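ABC transporter, substrate binding protein (Agrobacterium tumefaciens, PDB 3C9H) probably captures a solute in the periplasm and delivers it to an ABC importer, and carries a bound magnesium ion. Local coordinates at residues 22-27 / 42-47; 52-55 / 60-63; 281-286 / 290-295. All blocks are in the same frame, centred on the assembly; numbering follows the deposited sequence.

Interaction 1: 22-27 / 42-47; sequences AVFPAL and LDEPLA. With MG (magnesium ion), chain C.
The carboxylate of E44 meets A22 and F24 in a small surface contact, where an edge strand of the N-terminal part of the fold passes the first turn of helix 44-57. Only 90 Å² is buried, and no hydrogen bond crosses between the two segments. A22 and F24 are alternate residues of strand 20-24, and both send their CB atoms toward the helix start. The E44 carboxylate oxygen OE2 does most of the touching. It lies 3.5 Å from CZ of F24, at the edge of the ring and near its plane. The ring and carboxylate planes are 29° apart, nearly coplanar. The positively polarised C-H rim of the ring would suit a carboxylate oxygen in this place. The same OE2 is 3.7 Å from CB of A22, and the aliphatic part of E44 adds a contact of 4.0 Å from its CG to CB of A22. A bend in the E44 chain makes this possible: CG is anti to the backbone N (chi1 -172°), then chi2 turns to -91°. The strand side is held by pairing of A22 with Y65 and of F24 with V63, and the F24 ring also packs on I51. The backbone N of E44 bonds to D67. D43 is at the N-cap position, but its side chain makes no capping bond; its OD1 binds the magnesium ion at 2.3 Å. A water and the backbone O of S41 are further ligands. E44 directly follows D43, but its side chain is about 10 Å from that of S41, so the contact lies beside the metal loop without being part of it. A loop leading from strand 35-40 into the N-terminus of helix 44-57 is typical of the alpha/beta lobes of periplasmic binding proteins, and here it carries the magnesium site.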
ATOM      1  N   ALA A  22      -1.775   6.133 -18.078  1.00 24.66           N
ATOM      2  CA  ALA A  22      -3.108   6.503 -18.508  1.00 24.91           C
ATOM      3  C   ALA A  22      -3.218   8.020 -18.561  1.00 24.81           C
ATOM      4  O   ALA A  22      -2.955   8.708 -17.560  1.00 24.35           O
ATOM      5  CB  ALA A  22      -4.147   5.925 -17.526  1.00 24.94           C
ATOM      6  N   VAL A  23      -3.623   8.552 -19.711  1.00 24.70           N
ATOM      7  CA  VAL A  23      -3.708   9.993 -19.908  1.00 25.40           C
ATOM      8  C   VAL A  23      -5.180  10.430 -20.033  1.00 26.05           C
ATOM      9  O   VAL A  23      -5.887  10.022 -20.953  1.00 26.21           O
ATOM     10  CB  VAL A  23      -2.875  10.472 -21.126  1.00 25.73           C
ATOM     11  CG1 VAL A  23      -2.985  11.974 -21.299  1.00 26.22           C
ATOM     12  CG2 VAL A  23      -1.404  10.084 -20.978  1.00 26.52           C
ATOM     13  N   PHE A  24      -5.614  11.265 -19.096  1.00 26.31           N
ATOM     14  CA  PHE A  24      -6.991  11.770 -19.044  1.00 26.87           C
ATOM     15  C   PHE A  24      -7.048  13.241 -19.541  1.00 27.96           C
ATOM     16  O   PHE A  24      -6.598  14.156 -18.850  1.00 27.56           O
ATOM     17  CB  PHE A  24      -7.531  11.687 -17.618  1.00 26.31           C
ATOM     18  CG  PHE A  24      -7.595  10.291 -17.061  1.00 25.75           C
ATOM     19  CD1 PHE A  24      -8.803   9.636 -16.932  1.00 26.87           C
ATOM     20  CD2 PHE A  24      -6.449   9.657 -16.607  1.00 24.62           C
ATOM     21  CE1 PHE A  24      -8.860   8.381 -16.402  1.00 27.88           C
ATOM     22  CE2 PHE A  24      -6.503   8.402 -16.091  1.00 25.76           C
ATOM     23  CZ  PHE A  24      -7.696   7.759 -15.991  1.00 25.84           C
ATOM     24  N   PRO A  25      -7.631  13.483 -20.725  1.00 29.29           N
ATOM     25  CA  PRO A  25      -7.723  14.870 -21.213  1.00 29.87           C
ATOM     26  C   PRO A  25      -8.572  15.759 -20.336  1.00 30.38           C
ATOM     27  O   PRO A  25      -9.466  15.258 -19.653  1.00 30.42           O
ATOM     28  CB  PRO A  25      -8.384  14.710 -22.581  1.00 30.27           C
ATOM     29  CG  PRO A  25      -8.122  13.314 -22.965  1.00 31.03           C
ATOM     30  CD  PRO A  25      -8.208  12.534 -21.692  1.00 29.49           C
ATOM     31  N   ALA A  26      -8.287  17.060 -20.348  1.00 31.31           N
ATOM     32  CA  ALA A  26      -9.079  18.041 -19.615  1.00 31.82           C
ATOM     33  C   ALA A  26     -10.565  17.870 -19.991  1.00 32.68           C
ATOM     34  O   ALA A  26     -10.899  17.714 -21.164  1.00 31.33           O
ATOM     35  CB  ALA A  26      -8.591  19.458 -19.924  1.00 32.11           C
ATOM     36  N   LEU A  27     -11.451  17.873 -18.998  1.00 33.57           N
ATOM     37  CA  LEU A  27     -12.886  17.741 -19.269  1.00 34.62           C
ATOM     38  C   LEU A  27     -13.438  18.916 -20.080  1.00 35.97           C
ATOM     39  O   LEU A  27     -14.348  18.742 -20.904  1.00 36.70           O
ATOM     40  CB  LEU A  27     -13.667  17.617 -17.959  1.00 34.81           C
ATOM     41  CG  LEU A  27     -13.395  16.387 -17.120  1.00 34.69           C
ATOM     42  CD1 LEU A  27     -14.424  16.325 -15.993  1.00 34.38           C
ATOM     43  CD2 LEU A  27     -13.429  15.123 -17.980  1.00 35.24           C
ATOM     44  N   LEU A  42      -1.080   3.218  -6.647  1.00 19.24           N
ATOM     45  CA  LEU A  42      -2.486   2.865  -6.555  1.00 19.75           C
ATOM     46  C   LEU A  42      -2.919   2.336  -7.921  1.00 20.46           C
ATOM     47  O   LEU A  42      -2.857   3.055  -8.931  1.00 20.98           O
ATOM     48  CB  LEU A  42      -3.345   4.045  -6.092  1.00 19.86           C
ATOM     49  CG  LEU A  42      -4.874   3.787  -5.961  1.00 19.24           C
ATOM     50  CD1 LEU A  42      -5.224   2.674  -4.969  1.00 21.06           C
ATOM     51  CD2 LEU A  42      -5.642   5.024  -5.593  1.00 21.41           C
ATOM     52  N   ASP A  43      -3.332   1.071  -7.959  1.00 21.94           N
ATOM     53  CA  ASP A  43      -3.698   0.424  -9.234  1.00 22.21           C
ATOM     54  C   ASP A  43      -4.705   1.301  -9.983  1.00 22.91           C
ATOM     55  O   ASP A  43      -5.740   1.717  -9.415  1.00 22.67           O
ATOM     56  CB  ASP A  43      -4.305  -0.960  -9.011  1.00 21.55           C
ATOM     57  CG  ASP A  43      -3.297  -1.979  -8.480  1.00 23.40           C
ATOM     58  OD1 ASP A  43      -2.167  -1.617  -8.103  1.00 21.09           O
ATOM     59  OD2 ASP A  43      -3.648  -3.173  -8.446  1.00 25.51           O
ATOM     60  N   GLU A  44      -4.401   1.567 -11.252  1.00 24.12           N
ATOM     61  CA  GLU A  44      -5.138   2.560 -12.040  1.00 25.50           C
ATOM     62  C   GLU A  44      -6.655   2.414 -12.037  1.00 26.36           C
ATOM     63  O   GLU A  44      -7.339   3.417 -11.898  1.00 26.18           O
ATOM     64  CB  GLU A  44      -4.586   2.660 -13.457  1.00 26.63           C
ATOM     65  CG  GLU A  44      -5.177   3.816 -14.268  1.00 27.80           C
ATOM     66  CD  GLU A  44      -6.417   3.441 -15.057  1.00 31.85           C
ATOM     67  OE1 GLU A  44      -6.802   2.244 -15.034  1.00 32.76           O
ATOM     68  OE2 GLU A  44      -6.983   4.352 -15.723  1.00 35.41           O
ATOM     69  N   PRO A  45      -7.200   1.187 -12.181  1.00 28.64           N
ATOM     70  CA  PRO A  45      -8.669   1.107 -12.170  1.00 28.80           C
ATOM     71  C   PRO A  45      -9.308   1.543 -10.874  1.00 29.42           C
ATOM     72  O   PRO A  45     -10.389   2.109 -10.905  1.00 29.55           O
ATOM     73  CB  PRO A  45      -8.956  -0.358 -12.518  1.00 29.63           C
ATOM     74  CG  PRO A  45      -7.704  -0.830 -13.203  1.00 29.66           C
ATOM     75  CD  PRO A  45      -6.595  -0.128 -12.470  1.00 29.35           C
ATOM     76  N   LEU A  46      -8.633   1.338  -9.744  1.00 29.05           N
ATOM     77  CA  LEU A  46      -9.136   1.851  -8.472  1.00 28.91           C
ATOM     78  C   LEU A  46      -8.912   3.370  -8.334  1.00 28.69           C
ATOM     79  O   LEU A  46      -9.649   4.075  -7.616  1.00 29.18           O
ATOM     80  CB  LEU A  46      -8.458   1.082  -7.328  1.00 30.00           C
ATOM     81  CG  LEU A  46      -9.214   0.613  -6.091  1.00 29.87           C
ATOM     82  CD1 LEU A  46     -10.650   0.150  -6.344  1.00 28.12           C
ATOM     83  CD2 LEU A  46      -8.358  -0.473  -5.417  1.00 29.86           C
ATOM     84  N   ALA A  47      -7.896   3.890  -9.018  1.00 27.36           N
ATOM     85  CA  ALA A  47      -7.576   5.308  -8.987  1.00 26.77           C
ATOM     86  C   ALA A  47      -8.555   6.167  -9.817  1.00 26.79           C
ATOM     87  O   ALA A  47      -8.705   7.360  -9.569  1.00 25.74           O
ATOM     88  CB  ALA A  47      -6.130   5.532  -9.443  1.00 25.97           C
TER
HETATM   89 MG    MG C 401      -0.090  -1.100  -7.203  1.00 22.34          MG
HETATM   90  O   HOH W   1       0.721  -0.806  -9.313  1.00 27.23           O

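Interaction 2: 52-55 / 60-63; sequences EGFQ and DIAV
F54 and Q55 reach strand 62-67 and the residue before it in two different ways, one with a ring and one with an amide. The F54 ring leaves the helix with CG anti to the backbone N (chi1 176°). This turns the ring toward the I61 and V63 side chains, which it crosses at a slant. CE2 of F54 is 3.9 Å from CG2 of I61, and that methyl lies at the ring edge, near its plane. CG2 of V63 approaches the neighbouring ring atom, CD2 of F54, at 4.0 Å. The end of the I61 side chain leads away from the helix; I61 also touches L276 and R279. Helix 44-57 and strand 62-67 are the last two elements of a beta-alpha-beta unit that starts with strand 35-40, so this packing holds the end of the helix against the sheet across the return turn. L36 of the first strand also touches F54, and the ring of Y280 meets F54 edge-to-face. Q55 works beside the ring. Its chain is extended beyond CG, and NE2 donates to the backbone O of I61 at 3.0 Å. The N-H...O angle is 152°. The donor lies in the carbonyl plane of I61, while that oxygen is 17° out of the Q55 amide plane. CG2 of V63 packs against the same amide, 3.8 Å from NE2 of Q55. NE2 also bonds to the backbone O of F24.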
ATOM      1  N   GLU A  52     -11.352  11.091 -11.773  1.00 26.71           N
ATOM      2  CA  GLU A  52     -12.592  11.694 -12.278  1.00 27.96           C
ATOM      3  C   GLU A  52     -13.099  12.790 -11.345  1.00 26.99           C
ATOM      4  O   GLU A  52     -13.513  13.849 -11.808  1.00 27.04           O
ATOM      5  CB  GLU A  52     -13.656  10.622 -12.488  1.00 28.49           C
ATOM      6  CG  GLU A  52     -13.324   9.723 -13.683  1.00 32.47           C
ATOM      7  CD  GLU A  52     -14.214   8.481 -13.803  1.00 33.26           C
ATOM      8  OE1 GLU A  52     -14.989   8.178 -12.852  1.00 39.95           O
ATOM      9  OE2 GLU A  52     -14.090   7.787 -14.847  1.00 40.37           O
ATOM     10  N   GLY A  53     -13.056  12.549 -10.037  1.00 26.49           N
ATOM     11  CA  GLY A  53     -13.497  13.545  -9.057  1.00 27.10           C
ATOM     12  C   GLY A  53     -12.670  14.817  -9.113  1.00 26.81           C
ATOM     13  O   GLY A  53     -13.200  15.933  -9.129  1.00 27.39           O
ATOM     14  N   PHE A  54     -11.361  14.639  -9.171  1.00 26.83           N
ATOM     15  CA  PHE A  54     -10.436  15.743  -9.323  1.00 26.57           C
ATOM     16  C   PHE A  54     -10.736  16.553 -10.579  1.00 26.39           C
ATOM     17  O   PHE A  54     -10.775  17.778 -10.526  1.00 26.84           O
ATOM     18  CB  PHE A  54      -8.990  15.221  -9.348  1.00 26.33           C
ATOM     19  CG  PHE A  54      -7.969  16.300  -9.605  1.00 27.15           C
ATOM     20  CD1 PHE A  54      -7.611  17.179  -8.584  1.00 27.38           C
ATOM     21  CD2 PHE A  54      -7.406  16.466 -10.871  1.00 28.85           C
ATOM     22  CE1 PHE A  54      -6.671  18.200  -8.828  1.00 28.32           C
ATOM     23  CE2 PHE A  54      -6.484  17.489 -11.119  1.00 26.50           C
ATOM     24  CZ  PHE A  54      -6.108  18.334 -10.100  1.00 26.29           C
ATOM     25  N   GLN A  55     -10.925  15.865 -11.701  1.00 26.33           N
ATOM     26  CA  GLN A  55     -11.160  16.510 -12.990  1.00 27.11           C
ATOM     27  C   GLN A  55     -12.499  17.257 -13.048  1.00 27.43           C
ATOM     28  O   GLN A  55     -12.545  18.348 -13.585  1.00 26.56           O
ATOM     29  CB  GLN A  55     -11.070  15.513 -14.146  1.00 26.54           C
ATOM     30  CG  GLN A  55      -9.648  15.055 -14.432  1.00 26.90           C
ATOM     31  CD  GLN A  55      -9.484  14.527 -15.804  1.00 26.28           C
ATOM     32  OE1 GLN A  55     -10.177  13.593 -16.205  1.00 25.72           O
ATOM     33  NE2 GLN A  55      -8.565  15.112 -16.552  1.00 25.21           N
ATOM     34  N   ASP A  60     -10.232  22.146 -16.359  1.00 30.47           N
ATOM     35  CA  ASP A  60      -9.156  22.567 -17.270  1.00 30.88           C
ATOM     36  C   ASP A  60      -7.846  21.780 -17.115  1.00 30.29           C
ATOM     37  O   ASP A  60      -6.861  22.084 -17.791  1.00 29.88           O
ATOM     38  CB  ASP A  60      -8.856  24.066 -17.076  1.00 32.16           C
ATOM     39  CG  ASP A  60      -9.971  24.975 -17.596  1.00 34.77           C
ATOM     40  OD1 ASP A  60     -10.696  24.571 -18.537  1.00 38.24           O
ATOM     41  OD2 ASP A  60     -10.100  26.113 -17.076  1.00 39.23           O
ATOM     42  N   ILE A  61      -7.824  20.767 -16.254  1.00 29.11           N
ATOM     43  CA  ILE A  61      -6.582  20.033 -15.983  1.00 28.43           C
ATOM     44  C   ILE A  61      -6.569  18.635 -16.565  1.00 27.63           C
ATOM     45  O   ILE A  61      -7.404  17.815 -16.199  1.00 27.65           O
ATOM     46  CB  ILE A  61      -6.286  19.948 -14.450  1.00 28.47           C
ATOM     47  CG1 ILE A  61      -6.279  21.358 -13.827  1.00 29.07           C
ATOM     48  CG2 ILE A  61      -4.943  19.237 -14.216  1.00 28.34           C
ATOM     49  CD1 ILE A  61      -5.283  22.315 -14.504  1.00 29.90           C
ATOM     50  N   ALA A  62      -5.596  18.363 -17.435  1.00 26.24           N
ATOM     51  CA  ALA A  62      -5.316  17.022 -17.916  1.00 26.15           C
ATOM     52  C   ALA A  62      -4.536  16.267 -16.830  1.00 25.79           C
ATOM     53  O   ALA A  62      -3.823  16.898 -16.047  1.00 25.77           O
ATOM     54  CB  ALA A  62      -4.507  17.073 -19.217  1.00 24.34           C
ATOM     55  N   VAL A  63      -4.707  14.944 -16.766  1.00 24.66           N
ATOM     56  CA  VAL A  63      -4.008  14.104 -15.772  1.00 23.52           C
ATOM     57  C   VAL A  63      -3.247  12.990 -16.474  1.00 23.32           C
ATOM     58  O   VAL A  63      -3.822  12.161 -17.173  1.00 23.63           O
ATOM     59  CB  VAL A  63      -4.976  13.493 -14.738  1.00 23.49           C
ATOM     60  CG1 VAL A  63      -4.234  12.599 -13.748  1.00 22.11           C
ATOM     61  CG2 VAL A  63      -5.732  14.590 -14.010  1.00 21.95           C
TER

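Interaction 3: 281-286 / 290-295; sequences LEFFMS and QTIMAR
S286 and Q290 meet at the junction where helix 274-285 ends and helix 287-296 starts almost at once. The axes of the short segments 281-285 and 290-295 come within 9.7 Å and make an angle of 54°. S286 serves both helices at the turn. Its OG donates to the backbone O of F283 at 2.6 Å, in the carbonyl plane and on a lone pair. The same oxygen also accepts from the backbone N of S286. As the N-cap of the second helix, S286 OG further bonds to the backbone N of G289. The S286 backbone O opens the new helix by accepting from N of Q290 at 2.9 Å, with an N-H...O angle of 167°. The Q290 side chain bends at chi2 (-89°) and folds back along the turn. Its CG lies 3.3 Å from O of S286 and 3.4 Å from O of F284. Two apolar pairs pack between the helices. CE of M293, at the end of an extended chain, comes 3.6 Å from CD1 of F284. CD1 of I292 comes to the edge of the F283 ring, 3.9 Å from CZ and near the ring plane. In each pair the side chains cross at about a right angle. M50 of helix 44-57 touches F284, I292 and M293, and so lines the same apolar patch. F92 meets the F284 ring edge-to-face. The arrangement is that of two consecutive helices joined by a sharp bend, with a serine N-cap at the start of the second and apolar side chains packed between them.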
ATOM      1  N   LEU A 281      -3.106  16.866  -4.245  1.00 21.45           N
ATOM      2  CA  LEU A 281      -2.965  16.524  -2.816  1.00 21.97           C
ATOM      3  C   LEU A 281      -4.104  17.075  -1.967  1.00 22.56           C
ATOM      4  O   LEU A 281      -4.726  16.355  -1.178  1.00 22.24           O
ATOM      5  CB  LEU A 281      -1.612  17.024  -2.299  1.00 22.03           C
ATOM      6  CG  LEU A 281      -1.314  16.816  -0.832  1.00 22.13           C
ATOM      7  CD1 LEU A 281      -1.537  15.326  -0.380  1.00 18.06           C
ATOM      8  CD2 LEU A 281       0.092  17.320  -0.511  1.00 18.97           C
ATOM      9  N   GLU A 282      -4.410  18.354  -2.131  1.00 23.76           N
ATOM     10  CA  GLU A 282      -5.552  18.943  -1.452  1.00 24.94           C
ATOM     11  C   GLU A 282      -6.841  18.147  -1.738  1.00 24.55           C
ATOM     12  O   GLU A 282      -7.626  17.890  -0.818  1.00 24.93           O
ATOM     13  CB  GLU A 282      -5.729  20.397  -1.892  1.00 25.58           C
ATOM     14  CG  GLU A 282      -6.636  21.215  -1.020  1.00 27.29           C
ATOM     15  CD  GLU A 282      -6.373  22.693  -1.197  1.00 30.01           C
ATOM     16  OE1 GLU A 282      -6.551  23.151  -2.349  1.00 38.09           O
ATOM     17  OE2 GLU A 282      -5.956  23.370  -0.210  1.00 37.30           O
ATOM     18  N   PHE A 283      -7.054  17.746  -2.993  1.00 24.40           N
ATOM     19  CA  PHE A 283      -8.230  16.959  -3.314  1.00 24.29           C
ATOM     20  C   PHE A 283      -8.248  15.603  -2.576  1.00 24.22           C
ATOM     21  O   PHE A 283      -9.266  15.213  -2.003  1.00 24.64           O
ATOM     22  CB  PHE A 283      -8.401  16.774  -4.824  1.00 25.69           C
ATOM     23  CG  PHE A 283      -9.584  15.921  -5.179  1.00 24.63           C
ATOM     24  CD1 PHE A 283     -10.858  16.474  -5.271  1.00 27.62           C
ATOM     25  CD2 PHE A 283      -9.434  14.559  -5.339  1.00 26.80           C
ATOM     26  CE1 PHE A 283     -11.955  15.661  -5.558  1.00 27.48           C
ATOM     27  CE2 PHE A 283     -10.536  13.729  -5.622  1.00 27.85           C
ATOM     28  CZ  PHE A 283     -11.788  14.272  -5.722  1.00 26.72           C
ATOM     29  N   PHE A 284      -7.116  14.901  -2.578  1.00 23.98           N
ATOM     30  CA  PHE A 284      -6.968  13.662  -1.836  1.00 24.18           C
ATOM     31  C   PHE A 284      -7.184  13.817  -0.327  1.00 23.95           C
ATOM     32  O   PHE A 284      -7.527  12.848   0.323  1.00 23.95           O
ATOM     33  CB  PHE A 284      -5.602  13.011  -2.109  1.00 25.01           C
ATOM     34  CG  PHE A 284      -5.607  12.084  -3.309  1.00 26.05           C
ATOM     35  CD1 PHE A 284      -5.233  10.738  -3.179  1.00 27.90           C
ATOM     36  CD2 PHE A 284      -6.025  12.543  -4.554  1.00 26.80           C
ATOM     37  CE1 PHE A 284      -5.255   9.886  -4.265  1.00 27.05           C
ATOM     38  CE2 PHE A 284      -6.062  11.696  -5.647  1.00 28.61           C
ATOM     39  CZ  PHE A 284      -5.674  10.367  -5.507  1.00 27.46           C
ATOM     40  N   MET A 285      -6.956  15.011   0.216  1.00 23.60           N
ATOM     41  CA  MET A 285      -7.124  15.288   1.654  1.00 23.77           C
ATOM     42  C   MET A 285      -8.543  15.764   1.980  1.00 25.22           C
ATOM     43  O   MET A 285      -8.953  15.719   3.150  1.00 26.94           O
ATOM     44  CB  MET A 285      -6.126  16.366   2.119  1.00 23.36           C
ATOM     45  CG  MET A 285      -4.631  15.950   2.152  1.00 22.94           C
ATOM     46  SD  MET A 285      -3.503  17.325   2.534  1.00 15.75           S
ATOM     47  CE  MET A 285      -3.705  17.373   4.320  1.00 18.59           C
ATOM     48  N   SER A 286      -9.272  16.207   0.946  1.00 25.97           N
ATOM     49  CA  SER A 286     -10.583  16.861   1.073  1.00 26.36           C
ATOM     50  C   SER A 286     -11.669  15.887   1.560  1.00 26.78           C
ATOM     51  O   SER A 286     -11.550  14.675   1.380  1.00 26.09           O
ATOM     52  CB  SER A 286     -11.019  17.481  -0.276  1.00 26.53           C
ATOM     53  OG  SER A 286     -11.401  16.492  -1.239  1.00 25.74           O
ATOM     54  N   GLN A 290     -11.668  12.047   0.178  1.00 25.27           N
ATOM     55  CA  GLN A 290     -11.633  11.007   1.209  1.00 25.04           C
ATOM     56  C   GLN A 290     -12.924  10.188   1.286  1.00 25.25           C
ATOM     57  O   GLN A 290     -12.885   9.007   1.638  1.00 24.28           O
ATOM     58  CB  GLN A 290     -11.300  11.633   2.571  1.00 25.22           C
ATOM     59  CG  GLN A 290      -9.868  12.184   2.665  1.00 22.97           C
ATOM     60  CD  GLN A 290      -8.822  11.173   3.128  1.00 23.12           C
ATOM     61  OE1 GLN A 290      -7.772  11.014   2.480  1.00 22.31           O
ATOM     62  NE2 GLN A 290      -9.096  10.482   4.229  1.00 17.59           N
ATOM     63  N   THR A 291     -14.064  10.803   0.948  1.00 25.36           N
ATOM     64  CA  THR A 291     -15.343  10.075   0.894  1.00 25.95           C
ATOM     65  C   THR A 291     -15.401   9.098  -0.302  1.00 26.03           C
ATOM     66  O   THR A 291     -15.941   7.995  -0.182  1.00 25.52           O
ATOM     67  CB  THR A 291     -16.563  11.034   0.903  1.00 25.57           C
ATOM     68  OG1 THR A 291     -16.512  11.853   2.065  1.00 25.12           O
ATOM     69  CG2 THR A 291     -17.890  10.261   0.922  1.00 26.39           C
ATOM     70  N   ILE A 292     -14.833   9.493  -1.437  1.00 26.97           N
ATOM     71  CA  ILE A 292     -14.707   8.590  -2.602  1.00 27.46           C
ATOM     72  C   ILE A 292     -13.883   7.364  -2.247  1.00 28.09           C
ATOM     73  O   ILE A 292     -14.297   6.234  -2.521  1.00 28.34           O
ATOM     74  CB  ILE A 292     -14.111   9.287  -3.851  1.00 27.33           C
ATOM     75  CG1 ILE A 292     -15.058  10.387  -4.358  1.00 26.79           C
ATOM     76  CG2 ILE A 292     -13.822   8.250  -4.958  1.00 26.93           C
ATOM     77  CD1 ILE A 292     -14.389  11.411  -5.332  1.00 26.58           C
ATOM     78  N   MET A 293     -12.729   7.564  -1.623  1.00 29.18           N
ATOM     79  CA  MET A 293     -11.912   6.432  -1.115  1.00 29.98           C
ATOM     80  C   MET A 293     -12.713   5.473  -0.204  1.00 30.33           C
ATOM     81  O   MET A 293     -12.814   4.264  -0.445  1.00 30.18           O
ATOM     82  CB  MET A 293     -10.768   6.953  -0.253  1.00 30.34           C
ATOM     83  CG  MET A 293      -9.521   7.436  -0.939  1.00 32.77           C
ATOM     84  SD  MET A 293      -8.437   8.181   0.348  1.00 29.52           S
ATOM     85  CE  MET A 293      -7.407   9.188  -0.707  1.00 32.26           C
ATOM     86  N   ALA A 294     -13.275   6.038   0.855  1.00 30.68           N
ATOM     87  CA  ALA A 294     -14.009   5.271   1.846  1.00 31.62           C
ATOM     88  C   ALA A 294     -15.229   4.558   1.267  1.00 32.34           C
ATOM     89  O   ALA A 294     -15.489   3.404   1.598  1.00 31.81           O
ATOM     90  CB  ALA A 294     -14.442   6.173   2.985  1.00 30.51           C
ATOM     91  N   ARG A 295     -15.987   5.263   0.431  1.00 33.30           N
ATOM     92  CA  ARG A 295     -17.296   4.780  -0.005  1.00 34.57           C
ATOM     93  C   ARG A 295     -17.259   4.055  -1.329  1.00 35.01           C
ATOM     94  O   ARG A 295     -18.154   3.235  -1.603  1.00 35.25           O
ATOM     95  CB  ARG A 295     -18.291   5.927  -0.095  1.00 35.69           C
ATOM     96  CG  ARG A 295     -18.362   6.752   1.158  1.00 38.31           C
ATOM     97  CD  ARG A 295     -19.446   6.338   2.146  1.00 42.97           C
ATOM     98  NE  ARG A 295     -19.716   7.462   3.053  1.00 43.54           N
ATOM     99  CZ  ARG A 295     -18.932   7.844   4.069  1.00 46.84           C
ATOM    100  NH1 ARG A 295     -17.819   7.173   4.383  1.00 47.86           N
ATOM    101  NH2 ARG A 295     -19.284   8.901   4.802  1.00 48.13           N
TER

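Helix 44-57 ties the three contacts together. Its first turn forms interaction 1 and its later turns form interaction 2. Those two contacts have centres 9 Å apart, and they touch where CD1 of L27 packs 3.6 Å from the backbone C of Q55. Interaction 3 packs on the same helix, with CZ of F283 3.5 Å from N of F54. Its centre is 14 Å from that of interaction 2 and 15 Å from that of interaction 1, which it does not touch. Interaction 1 holds magnesium ligand D43. The side chain of F284 in interaction 3 is about 12 Å from the ion. Interaction 2 lies away from this site.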